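Local coordinates for protein glutathione-specific gamma-glutamylcyclotransferase (Saccharomyces cerevisiae S288c, PDB 5HWK) that cleaves glutathione specifically, releasing 5-oxo-L-proline and the dipeptide Cys-Gly, and so lets yeast cells use glutathione, at residues Ile28-His33 with Val126-Asn131; Arg38-Ser42 with Ala169-Glu174; Thr120-Val126 with Leu156-Ile162. All coordinates share one frame. Numbering follows the deposited sequence.

Two of the three contacts in this glutathione-degrading enzyme are neighbouring seams of one sheet. Contacts 1 and 3 both use strand 119-129, which sits between strands 26-33 and 154-163 in the antiparallel six-stranded sheet; they share Val126, and their centres are about 13 Å apart. Contact 2 lies across the chain's centre from contact 1, about 24 Å between centres, and about 19 Å from contact 3, again between centres. It joins strand 35-40, which directly follows strand 26-33, to the loop before helix 176-185. Along the chain contact 3 is nested inside contact 2, whereas the segments of contact 1 alternate with those of the other two, all within one ChaC-like family region.

Contact 1 (Ile28-His33 with Val126-Asn131); sequences IPAIIH and VHLETN
At the apolar centre Ile32 (chi1 m, chi2 t) packs on Leu128 and Val126: its CG1 is 3.8 Å from Leu128 CD2, and its CG2 is 3.7 Å from Val126 CG2. Ala30 CB adds a looser touch to Leu128 CD2 at 4.2 Å. The side chain of Ile32 is also about 4 Å from that of Leu11, a probable substrate-binding residue. This is the end of an antiparallel strand pair in the gamma-glutamylcyclotransferase fold, the segments running 125° apart end to end. Ile32 and Leu128 form a non-hydrogen-bonded pair, CA-CA 5.0 Å; the register runs from Ala30 opposite Thr130 to His33 opposite His127. Next comes the hydrogen-bonded pair Ile31 and Glu129, with Ile31 N to Glu129 O 2.7 Å and Glu129 N to Ile31 O 3.0 Å. His33 N continues the ladder to His127 O at 3.0 Å, and a water donates to His33 O at 2.8 Å and accepts from His127 N at 2.9 Å. Thr130 OG1 donates to Pro29 O at 2.6 Å.

The polar edge belongs to the face carrying Ile31 and Glu129. With chi1 m, His33 sends NE2 to Glu129 OE1 in a very short His-carboxylate hydrogen bond of 2.4 Å, while its ring makes an offset stack with that of His127 (chi1 t), centroids 4.5 Å apart and planes at 20°. Asp88 binds both imidazoles.

Strand 26-33 is hydrogen-bonded on its other edge to strand 91-99. Strand 119-129 passes on to strand 154-163 through Val126 and Leu156, and helix 135-144 packs against Ile28 and Thr130.

Contact 2 (Arg38-Ser42 with Ala169-Glu174); sequences RFWQS and AFVGPE
The end of strand 35-40 bends through an inverse gamma turn centred on Phe39 (phi/psi -89/60) and turns a second corner at Gln41, where a single bridge joins it to Ala169-Glu174, a segment without regular secondary structure. Their end-to-end directions lie 139° apart. The bridged residues are Gln41 and Phe170, CA-CA 4.6 Å; by CA positions Trp40 faces Gly172 (4.7 Å) and Ser42 faces Ala169 (5.1 Å). Two nearly linear hydrogen bonds flank the bridge, Val171 N to Trp40 O and Ser42 N to Ala169 O, both 2.8 Å.

Trp40 (chi1 m, chi2 -7°) is the chief side chain. The peptide bond before Pro173 is cis, and Pro173 CA sits in CH-pi contact 3.7 Å above the centroid of the six-membered ring, 5° from its normal. Gly172 lies close beside the indole, where an ideal CB would come within 2.4 Å of Trp40 CE3; the absence of a side chain permits the approach. At the ring edge Phe170 CZ lies 4.0 Å from Trp40 CE3, and Trp40 NE1 makes a weak hydrogen bond of 3.2 Å to Glu174 O. The Glu174 carboxylate makes a salt bridge with Arg55 and a hydrogen bond with Thr179.

Gln41 (chi1 t) points its CB away, yet NE2 is 3.6 Å from Ala169 CB, and OE1 is hydrogen-bonded to Asn167. Its side chain is about 7 Å from that of Glu115, the probable proton acceptor. The contact joins the loop ahead of helix 176-185 to the corner between strands 35-40 and 42-43. Ser42 OG (chi1 p) also donates to Ala169 O, at 3.1 Å.

Contact 3 (Thr120-Val126 with Leu156-Ile162); sequences TLHEVEV and LLTSVYI. With BEZ (benzoic acid), chain C.
Seven consecutive antiparallel bridges join these strands in the sheet of the gamma-glutamylcyclotransferase fold. Strands 120-126 and 156-162 approach to 4.5 Å between axes, their directions 146° apart. Leu156 opens the ladder opposite Val126, its N and O each 2.8 Å from Val126 O and N. Leu157 faces Glu125 in a non-hydrogen-bonded pair, CA-CA 4.2 Å; the Glu125 carboxylate forms a salt bridge with Arg147. Thr158 pairs with Val124: Thr158 N to Val124 O and Val124 N to Thr158 O are both 2.8 Å, and Thr158 OG1 (chi1 p) donates to Val124 O at 3.3 Å. Thr158 CG2 also packs 3.6 Å from Val126 CG1.

Ser159 (chi1 m) meets Glu123, whose chi1 m, chi2 p side chain folds back so that, in the conformer given here, OE2 accepts from Ser159 OG at 2.5 Å. The backbone of Ser159 bonds on its other side to Trp9 and Leu11 of strand 8-12, consistent with the closed beta barrel of this fold. Val160 is bonded both ways to His122, N to O and O to N at 2.9 Å each, while Val160 CG1 touches Val124 CG1 at 4.1 Å.

Tyr161 (chi1 m) belongs to the benzoic acid pocket: its O lies 3.5 Å from ligand atom C2 and accepts a hydrogen bond from Tyr13, while its OH reaches Val107. Leu121 CD1 covers the Tyr161 ring in a CH-pi contact, 3.8 Å from the centroid. Ile162 ends the run with 2.9 Å bonds to Thr120 in both directions, and a water accepts from Thr120 OG1 at 2.9 Å and donates to Ile162 O at 3.2 Å.

Contact 1 (Ile28-His33 with Val126-Asn131)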
loop_
_atom_site.group_PDB
_atom_site.type_symbol
_atom_site.label_atom_id
_atom_site.label_comp_id
_atom_site.label_asym_id
_atom_site.label_seq_id
_atom_site.Cartn_x
_atom_site.Cartn_y
_atom_site.Cartn_z
ATOM N N ILE A 28 13.261 -4.962 -0.518
ATOM C CA ILE A 28 13.854 -3.657 -0.801
ATOM C C ILE A 28 12.875 -2.575 -0.355
ATOM O O ILE A 28 11.766 -2.507 -0.901
ATOM C CB ILE A 28 14.140 -3.499 -2.304
ATOM C CG1 ILE A 28 15.088 -4.601 -2.809
ATOM C CG2 ILE A 28 14.626 -2.074 -2.587
ATOM C CD1 ILE A 28 15.327 -4.524 -4.281
ATOM N N PRO A 29 13.242 -1.703 0.597
ATOM C CA PRO A 29 12.374 -0.569 0.947
ATOM C C PRO A 29 12.180 0.279 -0.292
ATOM O O PRO A 29 13.109 0.476 -1.076
ATOM C CB PRO A 29 13.189 0.189 1.999
ATOM C CG PRO A 29 14.190 -0.759 2.489
ATOM C CD PRO A 29 14.501 -1.677 1.363
ATOM N N ALA A 30 10.965 0.764 -0.496
ATOM C CA ALA A 30 10.670 1.374 -1.782
ATOM C C ALA A 30 9.773 2.579 -1.631
ATOM O O ALA A 30 8.769 2.536 -0.903
ATOM C CB ALA A 30 9.961 0.388 -2.719
ATOM N N ILE A 31 10.123 3.634 -2.363
ATOM C CA ILE A 31 9.199 4.700 -2.696
ATOM C C ILE A 31 8.491 4.244 -3.963
ATOM O O ILE A 31 9.118 4.148 -5.026
ATOM C CB ILE A 31 9.947 6.020 -2.903
ATOM C CG1 ILE A 31 10.783 6.383 -1.660
ATOM C CG2 ILE A 31 8.987 7.127 -3.332
ATOM C CD1 ILE A 31 11.656 7.619 -1.875
ATOM N N ILE A 32 7.213 3.914 -3.851
ATOM C CA ILE A 32 6.419 3.421 -4.970
ATOM C C ILE A 32 5.715 4.618 -5.588
ATOM O O ILE A 32 4.933 5.296 -4.914
ATOM C CB ILE A 32 5.396 2.386 -4.476
ATOM C CG1 ILE A 32 6.079 1.262 -3.680
ATOM C CG2 ILE A 32 4.593 1.824 -5.634
ATOM C CD1 ILE A 32 5.088 0.441 -2.828
ATOM N N HIS A 33 5.962 4.868 -6.874
ATOM C CA HIS A 33 5.311 5.977 -7.555
ATOM C C HIS A 33 4.066 5.503 -8.274
ATOM O O HIS A 33 3.965 4.339 -8.671
ATOM C CB HIS A 33 6.272 6.588 -8.565
ATOM C CG HIS A 33 7.372 7.358 -7.928
ATOM N ND1 HIS A 33 7.336 8.726 -7.780
ATOM C CD2 HIS A 33 8.546 6.949 -7.387
ATOM C CE1 HIS A 33 8.449 9.130 -7.191
ATOM N NE2 HIS A 33 9.196 8.071 -6.937
ATOM N N VAL A 126 6.125 -0.534 -12.378
ATOM C CA VAL A 126 6.167 0.562 -11.423
ATOM C C VAL A 126 7.540 1.215 -11.340
ATOM O O VAL A 126 8.579 0.546 -11.395
ATOM C CB VAL A 126 5.667 0.119 -10.030
ATOM C CG1 VAL A 126 6.562 -0.912 -9.428
ATOM C CG2 VAL A 126 5.530 1.307 -9.135
ATOM N N HIS A 127 7.536 2.541 -11.237
ATOM C CA HIS A 127 8.732 3.320 -10.947
ATOM C C HIS A 127 8.981 3.333 -9.437
ATOM O O HIS A 127 8.164 3.860 -8.663
ATOM C CB HIS A 127 8.573 4.744 -11.467
ATOM C CG HIS A 127 9.735 5.629 -11.148
ATOM N ND1 HIS A 127 9.597 6.973 -10.875
ATOM C CD2 HIS A 127 11.058 5.357 -11.050
ATOM C CE1 HIS A 127 10.786 7.492 -10.624
ATOM N NE2 HIS A 127 11.692 6.533 -10.727
ATOM N N LEU A 128 10.137 2.804 -9.029
ATOM C CA LEU A 128 10.528 2.667 -7.635
ATOM C C LEU A 128 11.802 3.451 -7.373
ATOM O O LEU A 128 12.677 3.552 -8.242
ATOM C CB LEU A 128 10.803 1.218 -7.294
ATOM C CG LEU A 128 9.622 0.273 -7.470
ATOM C CD1 LEU A 128 10.022 -1.132 -7.108
ATOM C CD2 LEU A 128 8.427 0.725 -6.627
ATOM N N GLU A 129 11.931 3.966 -6.159
ATOM C CA GLU A 129 13.194 4.472 -5.652
ATOM C C GLU A 129 13.435 3.832 -4.294
ATOM O O GLU A 129 12.502 3.370 -3.631
ATOM C CB GLU A 129 13.181 5.991 -5.434
ATOM C CG GLU A 129 12.875 6.861 -6.635
ATOM C CD GLU A 129 12.495 8.269 -6.208
ATOM O OE1 GLU A 129 11.299 8.511 -5.900
ATOM O OE2 GLU A 129 13.399 9.129 -6.148
ATOM N N THR A 130 14.694 3.843 -3.870
ATOM C CA THR A 130 15.063 3.271 -2.588
ATOM C C THR A 130 16.188 4.086 -1.960
ATOM O O THR A 130 16.648 5.090 -2.514
ATOM C CB THR A 130 15.408 1.788 -2.730
ATOM O OG1 THR A 130 15.561 1.214 -1.424
ATOM C CG2 THR A 130 16.689 1.629 -3.503
ATOM N N ASN A 131 16.632 3.651 -0.783
ATOM C CA ASN A 131 17.677 4.371 -0.073
ATOM C C ASN A 131 19.054 4.012 -0.625
ATOM O O ASN A 131 19.205 3.141 -1.484
ATOM C CB ASN A 131 17.587 4.151 1.444
ATOM C CG ASN A 131 17.618 2.677 1.846
ATOM O OD1 ASN A 131 18.240 1.844 1.186
ATOM N ND2 ASN A 131 16.951 2.358 2.956
HETATM O O HOH W 1 5.093 4.132 -11.191
#

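Contact 2 (Arg38-Ser42 with Ala169-Glu174)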
loop_
_atom_site.group_PDB
_atom_site.type_symbol
_atom_site.label_atom_id
_atom_site.label_comp_id
_atom_site.label_asym_id
_atom_site.label_seq_id
_atom_site.Cartn_x
_atom_site.Cartn_y
_atom_site.Cartn_z
ATOM N N ARG A 38 -4.640 4.373 0.906
ATOM C CA ARG A 38 -5.700 4.915 1.750
ATOM C C ARG A 38 -6.341 3.759 2.496
ATOM O O ARG A 38 -6.425 2.637 1.996
ATOM C CB ARG A 38 -6.791 5.620 0.894
ATOM C CG ARG A 38 -6.361 6.952 0.254
ATOM C CD ARG A 38 -6.107 7.990 1.320
ATOM N NE ARG A 38 -5.752 9.318 0.828
ATOM C CZ ARG A 38 -4.511 9.734 0.588
ATOM N NH1 ARG A 38 -3.477 8.894 0.702
ATOM N NH2 ARG A 38 -4.311 10.994 0.200
ATOM N N PHE A 39 -6.881 4.058 3.687
ATOM C CA PHE A 39 -7.571 3.025 4.471
ATOM C C PHE A 39 -9.055 2.999 4.078
ATOM O O PHE A 39 -9.973 3.273 4.860
ATOM C CB PHE A 39 -7.381 3.251 5.967
ATOM C CG PHE A 39 -6.108 2.658 6.541
ATOM C CD1 PHE A 39 -4.883 2.859 5.938
ATOM C CD2 PHE A 39 -6.160 1.936 7.734
ATOM C CE1 PHE A 39 -3.723 2.334 6.494
ATOM C CE2 PHE A 39 -5.033 1.445 8.311
ATOM C CZ PHE A 39 -3.811 1.615 7.692
ATOM N N TRP A 40 -9.266 2.721 2.785
ATOM C CA TRP A 40 -10.558 2.758 2.110
ATOM C C TRP A 40 -11.069 1.383 1.728
ATOM O O TRP A 40 -11.951 1.275 0.856
ATOM C CB TRP A 40 -10.506 3.690 0.913
ATOM C CG TRP A 40 -10.337 5.122 1.278
ATOM C CD1 TRP A 40 -10.355 5.676 2.544
ATOM C CD2 TRP A 40 -10.209 6.208 0.364
ATOM N NE1 TRP A 40 -10.190 7.039 2.452
ATOM C CE2 TRP A 40 -10.101 7.392 1.125
ATOM C CE3 TRP A 40 -10.122 6.289 -1.028
ATOM C CZ2 TRP A 40 -9.915 8.644 0.536
ATOM C CZ3 TRP A 40 -9.943 7.544 -1.613
ATOM C CH2 TRP A 40 -9.848 8.696 -0.829
ATOM N N GLN A 41 -10.557 0.331 2.369
ATOM C CA GLN A 41 -11.022 -1.027 2.181
ATOM C C GLN A 41 -11.585 -1.516 3.515
ATOM O O GLN A 41 -10.978 -1.312 4.565
ATOM C CB GLN A 41 -9.873 -1.900 1.691
ATOM C CG GLN A 41 -10.254 -3.328 1.412
ATOM C CD GLN A 41 -10.861 -3.486 0.019
ATOM O OE1 GLN A 41 -11.184 -2.499 -0.656
ATOM N NE2 GLN A 41 -10.983 -4.726 -0.432
ATOM N N SER A 42 -12.796 -2.054 3.515
ATOM C CA SER A 42 -13.303 -2.570 4.786
ATOM C C SER A 42 -12.776 -3.979 5.071
ATOM O O SER A 42 -12.410 -4.713 4.153
ATOM C CB SER A 42 -14.811 -2.593 4.755
ATOM O OG SER A 42 -15.178 -3.478 3.764
ATOM N N ALA A 169 -15.869 -4.355 -0.998
ATOM C CA ALA A 169 -15.399 -3.877 0.291
ATOM C C ALA A 169 -14.843 -2.455 0.205
ATOM O O ALA A 169 -14.385 -1.921 1.209
ATOM C CB ALA A 169 -14.378 -4.868 0.864
ATOM N N PHE A 170 -14.874 -1.819 -0.960
ATOM C CA PHE A 170 -14.301 -0.481 -1.060
ATOM C C PHE A 170 -15.247 0.508 -0.415
ATOM O O PHE A 170 -16.440 0.507 -0.694
ATOM C CB PHE A 170 -14.078 -0.112 -2.535
ATOM C CG PHE A 170 -13.276 1.137 -2.761
ATOM C CD1 PHE A 170 -11.887 1.102 -2.693
ATOM C CD2 PHE A 170 -13.890 2.333 -3.070
ATOM C CE1 PHE A 170 -11.100 2.262 -2.952
ATOM C CE2 PHE A 170 -13.134 3.502 -3.326
ATOM C CZ PHE A 170 -11.743 3.463 -3.272
ATOM N N VAL A 171 -14.712 1.382 0.414
ATOM C CA VAL A 171 -15.550 2.337 1.140
ATOM C C VAL A 171 -15.154 3.774 0.844
ATOM O O VAL A 171 -15.700 4.692 1.452
ATOM C CB VAL A 171 -15.567 2.080 2.664
ATOM C CG1 VAL A 171 -16.247 0.805 2.994
ATOM C CG2 VAL A 171 -14.205 1.939 3.185
ATOM N N GLY A 172 -14.192 3.996 -0.054
ATOM C CA GLY A 172 -13.722 5.350 -0.301
ATOM C C GLY A 172 -14.700 6.065 -1.215
ATOM O O GLY A 172 -15.600 5.453 -1.826
ATOM N N PRO A 173 -14.552 7.406 -1.338
ATOM C CA PRO A 173 -13.655 8.226 -0.535
ATOM C C PRO A 173 -14.256 8.398 0.860
ATOM O O PRO A 173 -15.474 8.337 1.062
ATOM C CB PRO A 173 -13.636 9.554 -1.287
ATOM C CG PRO A 173 -14.999 9.639 -1.883
ATOM C CD PRO A 173 -15.398 8.227 -2.234
ATOM N N GLU A 174 -13.392 8.556 1.826
ATOM C CA GLU A 174 -13.799 8.799 3.185
ATOM C C GLU A 174 -12.815 9.795 3.763
ATOM O O GLU A 174 -11.626 9.728 3.441
ATOM C CB GLU A 174 -13.691 7.461 3.907
ATOM C CG GLU A 174 -14.541 7.309 5.107
ATOM C CD GLU A 174 -14.631 5.879 5.638
ATOM O OE1 GLU A 174 -13.585 5.342 6.011
ATOM O OE2 GLU A 174 -15.740 5.323 5.715
#

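Contact 3 (Thr120-Val126 with Leu156-Ile162)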
loop_
_atom_site.group_PDB
_atom_site.type_symbol
_atom_site.label_atom_id
_atom_site.label_comp_id
_atom_site.label_asym_id
_atom_site.label_seq_id
_atom_site.Cartn_x
_atom_site.Cartn_y
_atom_site.Cartn_z
ATOM N N THR A 120 -7.899 -8.031 -5.376
ATOM C CA THR A 120 -7.543 -8.724 -6.621
ATOM C C THR A 120 -6.075 -8.530 -6.937
ATOM O O THR A 120 -5.425 -7.562 -6.495
ATOM C CB THR A 120 -8.437 -8.235 -7.778
ATOM O OG1 THR A 120 -8.402 -6.796 -7.836
ATOM C CG2 THR A 120 -9.889 -8.707 -7.587
ATOM N N LEU A 121 -5.541 -9.494 -7.685
ATOM C CA LEU A 121 -4.120 -9.526 -7.974
ATOM C C LEU A 121 -3.906 -8.845 -9.321
ATOM O O LEU A 121 -4.593 -9.174 -10.296
ATOM C CB LEU A 121 -3.689 -10.978 -8.062
ATOM C CG LEU A 121 -2.222 -11.202 -8.376
ATOM C CD1 LEU A 121 -1.300 -10.592 -7.337
ATOM C CD2 LEU A 121 -1.999 -12.709 -8.516
ATOM N N HIS A 122 -2.952 -7.905 -9.364
ATOM C CA HIS A 122 -2.653 -7.138 -10.559
ATOM C C HIS A 122 -1.164 -7.192 -10.849
ATOM O O HIS A 122 -0.336 -7.324 -9.963
ATOM C CB HIS A 122 -3.068 -5.703 -10.415
ATOM C CG HIS A 122 -4.531 -5.549 -10.169
ATOM N ND1 HIS A 122 -5.420 -5.239 -11.172
ATOM C CD2 HIS A 122 -5.269 -5.739 -9.052
ATOM C CE1 HIS A 122 -6.641 -5.182 -10.671
ATOM N NE2 HIS A 122 -6.576 -5.499 -9.391
ATOM N N GLU A 123 -0.823 -7.123 -12.133
ATOM C CA GLU A 123 0.558 -7.008 -12.538
ATOM C C GLU A 123 0.742 -5.636 -13.166
ATOM O O GLU A 123 -0.025 -5.251 -14.081
ATOM C CB GLU A 123 0.889 -8.100 -13.560
ATOM C CG GLU A 123 1.264 -9.444 -12.963
ATOM C CD GLU A 123 0.171 -10.117 -12.143
ATOM O OE1 GLU A 123 -0.988 -10.232 -12.614
ATOM O OE2 GLU A 123 0.471 -10.537 -10.997
ATOM N N VAL A 124 1.737 -4.898 -12.684
ATOM C CA VAL A 124 1.924 -3.512 -13.067
ATOM C C VAL A 124 3.404 -3.212 -13.174
ATOM O O VAL A 124 4.215 -3.783 -12.459
ATOM C CB VAL A 124 1.192 -2.529 -12.140
ATOM C CG1 VAL A 124 1.766 -2.577 -10.720
ATOM C CG2 VAL A 124 1.205 -1.134 -12.742
ATOM N N GLU A 125 3.753 -2.332 -14.097
ATOM C CA GLU A 125 5.118 -1.819 -14.202
ATOM C C GLU A 125 5.211 -0.562 -13.351
ATOM O O GLU A 125 4.432 0.374 -13.554
ATOM C CB GLU A 125 5.444 -1.468 -15.659
ATOM C CG GLU A 125 5.808 -2.674 -16.512
ATOM C CD GLU A 125 6.041 -2.326 -17.987
ATOM O OE1 GLU A 125 5.602 -1.260 -18.433
ATOM O OE2 GLU A 125 6.664 -3.122 -18.711
ATOM N N VAL A 126 6.125 -0.534 -12.378
ATOM C CA VAL A 126 6.167 0.562 -11.423
ATOM C C VAL A 126 7.540 1.215 -11.340
ATOM O O VAL A 126 8.579 0.546 -11.395
ATOM C CB VAL A 126 5.667 0.119 -10.030
ATOM C CG1 VAL A 126 6.562 -0.912 -9.428
ATOM C CG2 VAL A 126 5.530 1.307 -9.135
ATOM N N LEU A 156 9.942 -1.441 -12.846
ATOM C CA LEU A 156 9.987 -2.845 -12.451
ATOM C C LEU A 156 8.602 -3.448 -12.669
ATOM O O LEU A 156 7.600 -2.875 -12.196
ATOM C CB LEU A 156 10.414 -2.956 -10.973
ATOM C CG LEU A 156 10.738 -4.349 -10.451
ATOM C CD1 LEU A 156 11.988 -4.912 -11.172
ATOM C CD2 LEU A 156 10.959 -4.341 -8.929
ATOM N N LEU A 157 8.524 -4.607 -13.344
ATOM C CA LEU A 157 7.279 -5.383 -13.424
ATOM C C LEU A 157 7.026 -6.069 -12.071
ATOM O O LEU A 157 7.875 -6.832 -11.581
ATOM C CB LEU A 157 7.309 -6.403 -14.568
ATOM C CG LEU A 157 6.086 -7.325 -14.626
ATOM C CD1 LEU A 157 4.800 -6.532 -14.901
ATOM C CD2 LEU A 157 6.246 -8.445 -15.644
ATOM N N THR A 158 5.875 -5.767 -11.455
ATOM C CA THR A 158 5.563 -6.242 -10.107
ATOM C C THR A 158 4.126 -6.736 -10.042
ATOM O O THR A 158 3.263 -6.304 -10.795
ATOM C CB THR A 158 5.712 -5.127 -9.040
ATOM O OG1 THR A 158 4.715 -4.104 -9.238
ATOM C CG2 THR A 158 7.066 -4.500 -9.046
ATOM N N SER A 159 3.878 -7.639 -9.106
ATOM C CA SER A 159 2.535 -8.051 -8.743
ATOM C C SER A 159 2.136 -7.332 -7.471
ATOM O O SER A 159 2.980 -7.036 -6.631
ATOM C CB SER A 159 2.487 -9.563 -8.500
ATOM O OG SER A 159 2.669 -10.257 -9.735
ATOM N N VAL A 160 0.858 -6.997 -7.373
ATOM C CA VAL A 160 0.359 -6.288 -6.190
ATOM C C VAL A 160 -1.090 -6.690 -5.996
ATOM O O VAL A 160 -1.831 -6.861 -6.953
ATOM C CB VAL A 160 0.536 -4.763 -6.429
ATOM C CG1 VAL A 160 -0.266 -4.283 -7.658
ATOM C CG2 VAL A 160 0.156 -3.930 -5.171
ATOM N N TYR A 161 -1.526 -6.787 -4.729
ATOM C CA TYR A 161 -2.942 -7.013 -4.405
ATOM C C TYR A 161 -3.592 -5.693 -4.060
ATOM O O TYR A 161 -3.105 -4.984 -3.180
ATOM C CB TYR A 161 -3.055 -7.957 -3.201
ATOM C CG TYR A 161 -2.948 -9.420 -3.524
ATOM C CD1 TYR A 161 -4.019 -10.109 -4.112
ATOM C CD2 TYR A 161 -1.751 -10.109 -3.328
ATOM C CE1 TYR A 161 -3.937 -11.479 -4.382
ATOM C CE2 TYR A 161 -1.658 -11.471 -3.601
ATOM C CZ TYR A 161 -2.743 -12.138 -4.183
ATOM O OH TYR A 161 -2.715 -13.487 -4.426
ATOM N N ILE A 162 -4.710 -5.393 -4.719
ATOM C CA ILE A 162 -5.385 -4.109 -4.621
ATOM C C ILE A 162 -6.861 -4.343 -4.394
ATOM O O ILE A 162 -7.449 -5.220 -5.026
ATOM C CB ILE A 162 -5.229 -3.300 -5.939
ATOM C CG1 ILE A 162 -3.749 -2.940 -6.106
ATOM C CG2 ILE A 162 -6.142 -2.049 -5.920
ATOM C CD1 ILE A 162 -3.432 -2.123 -7.332
HETATM C C BEZ C . 0.066 -5.550 1.030
HETATM O O1 BEZ C . 0.774 -5.448 1.994
HETATM O O2 BEZ C . 0.477 -5.033 -0.015
HETATM C C1 BEZ C . -1.284 -6.190 1.116
HETATM C C2 BEZ C . -2.132 -6.048 0.035
HETATM C C3 BEZ C . -3.429 -6.571 0.095
HETATM C C4 BEZ C . -3.839 -7.306 1.194
HETATM C C5 BEZ C . -2.958 -7.477 2.249
HETATM C C6 BEZ C . -1.681 -6.924 2.244
HETATM O O HOH W 2 -10.379 -5.466 -6.194
#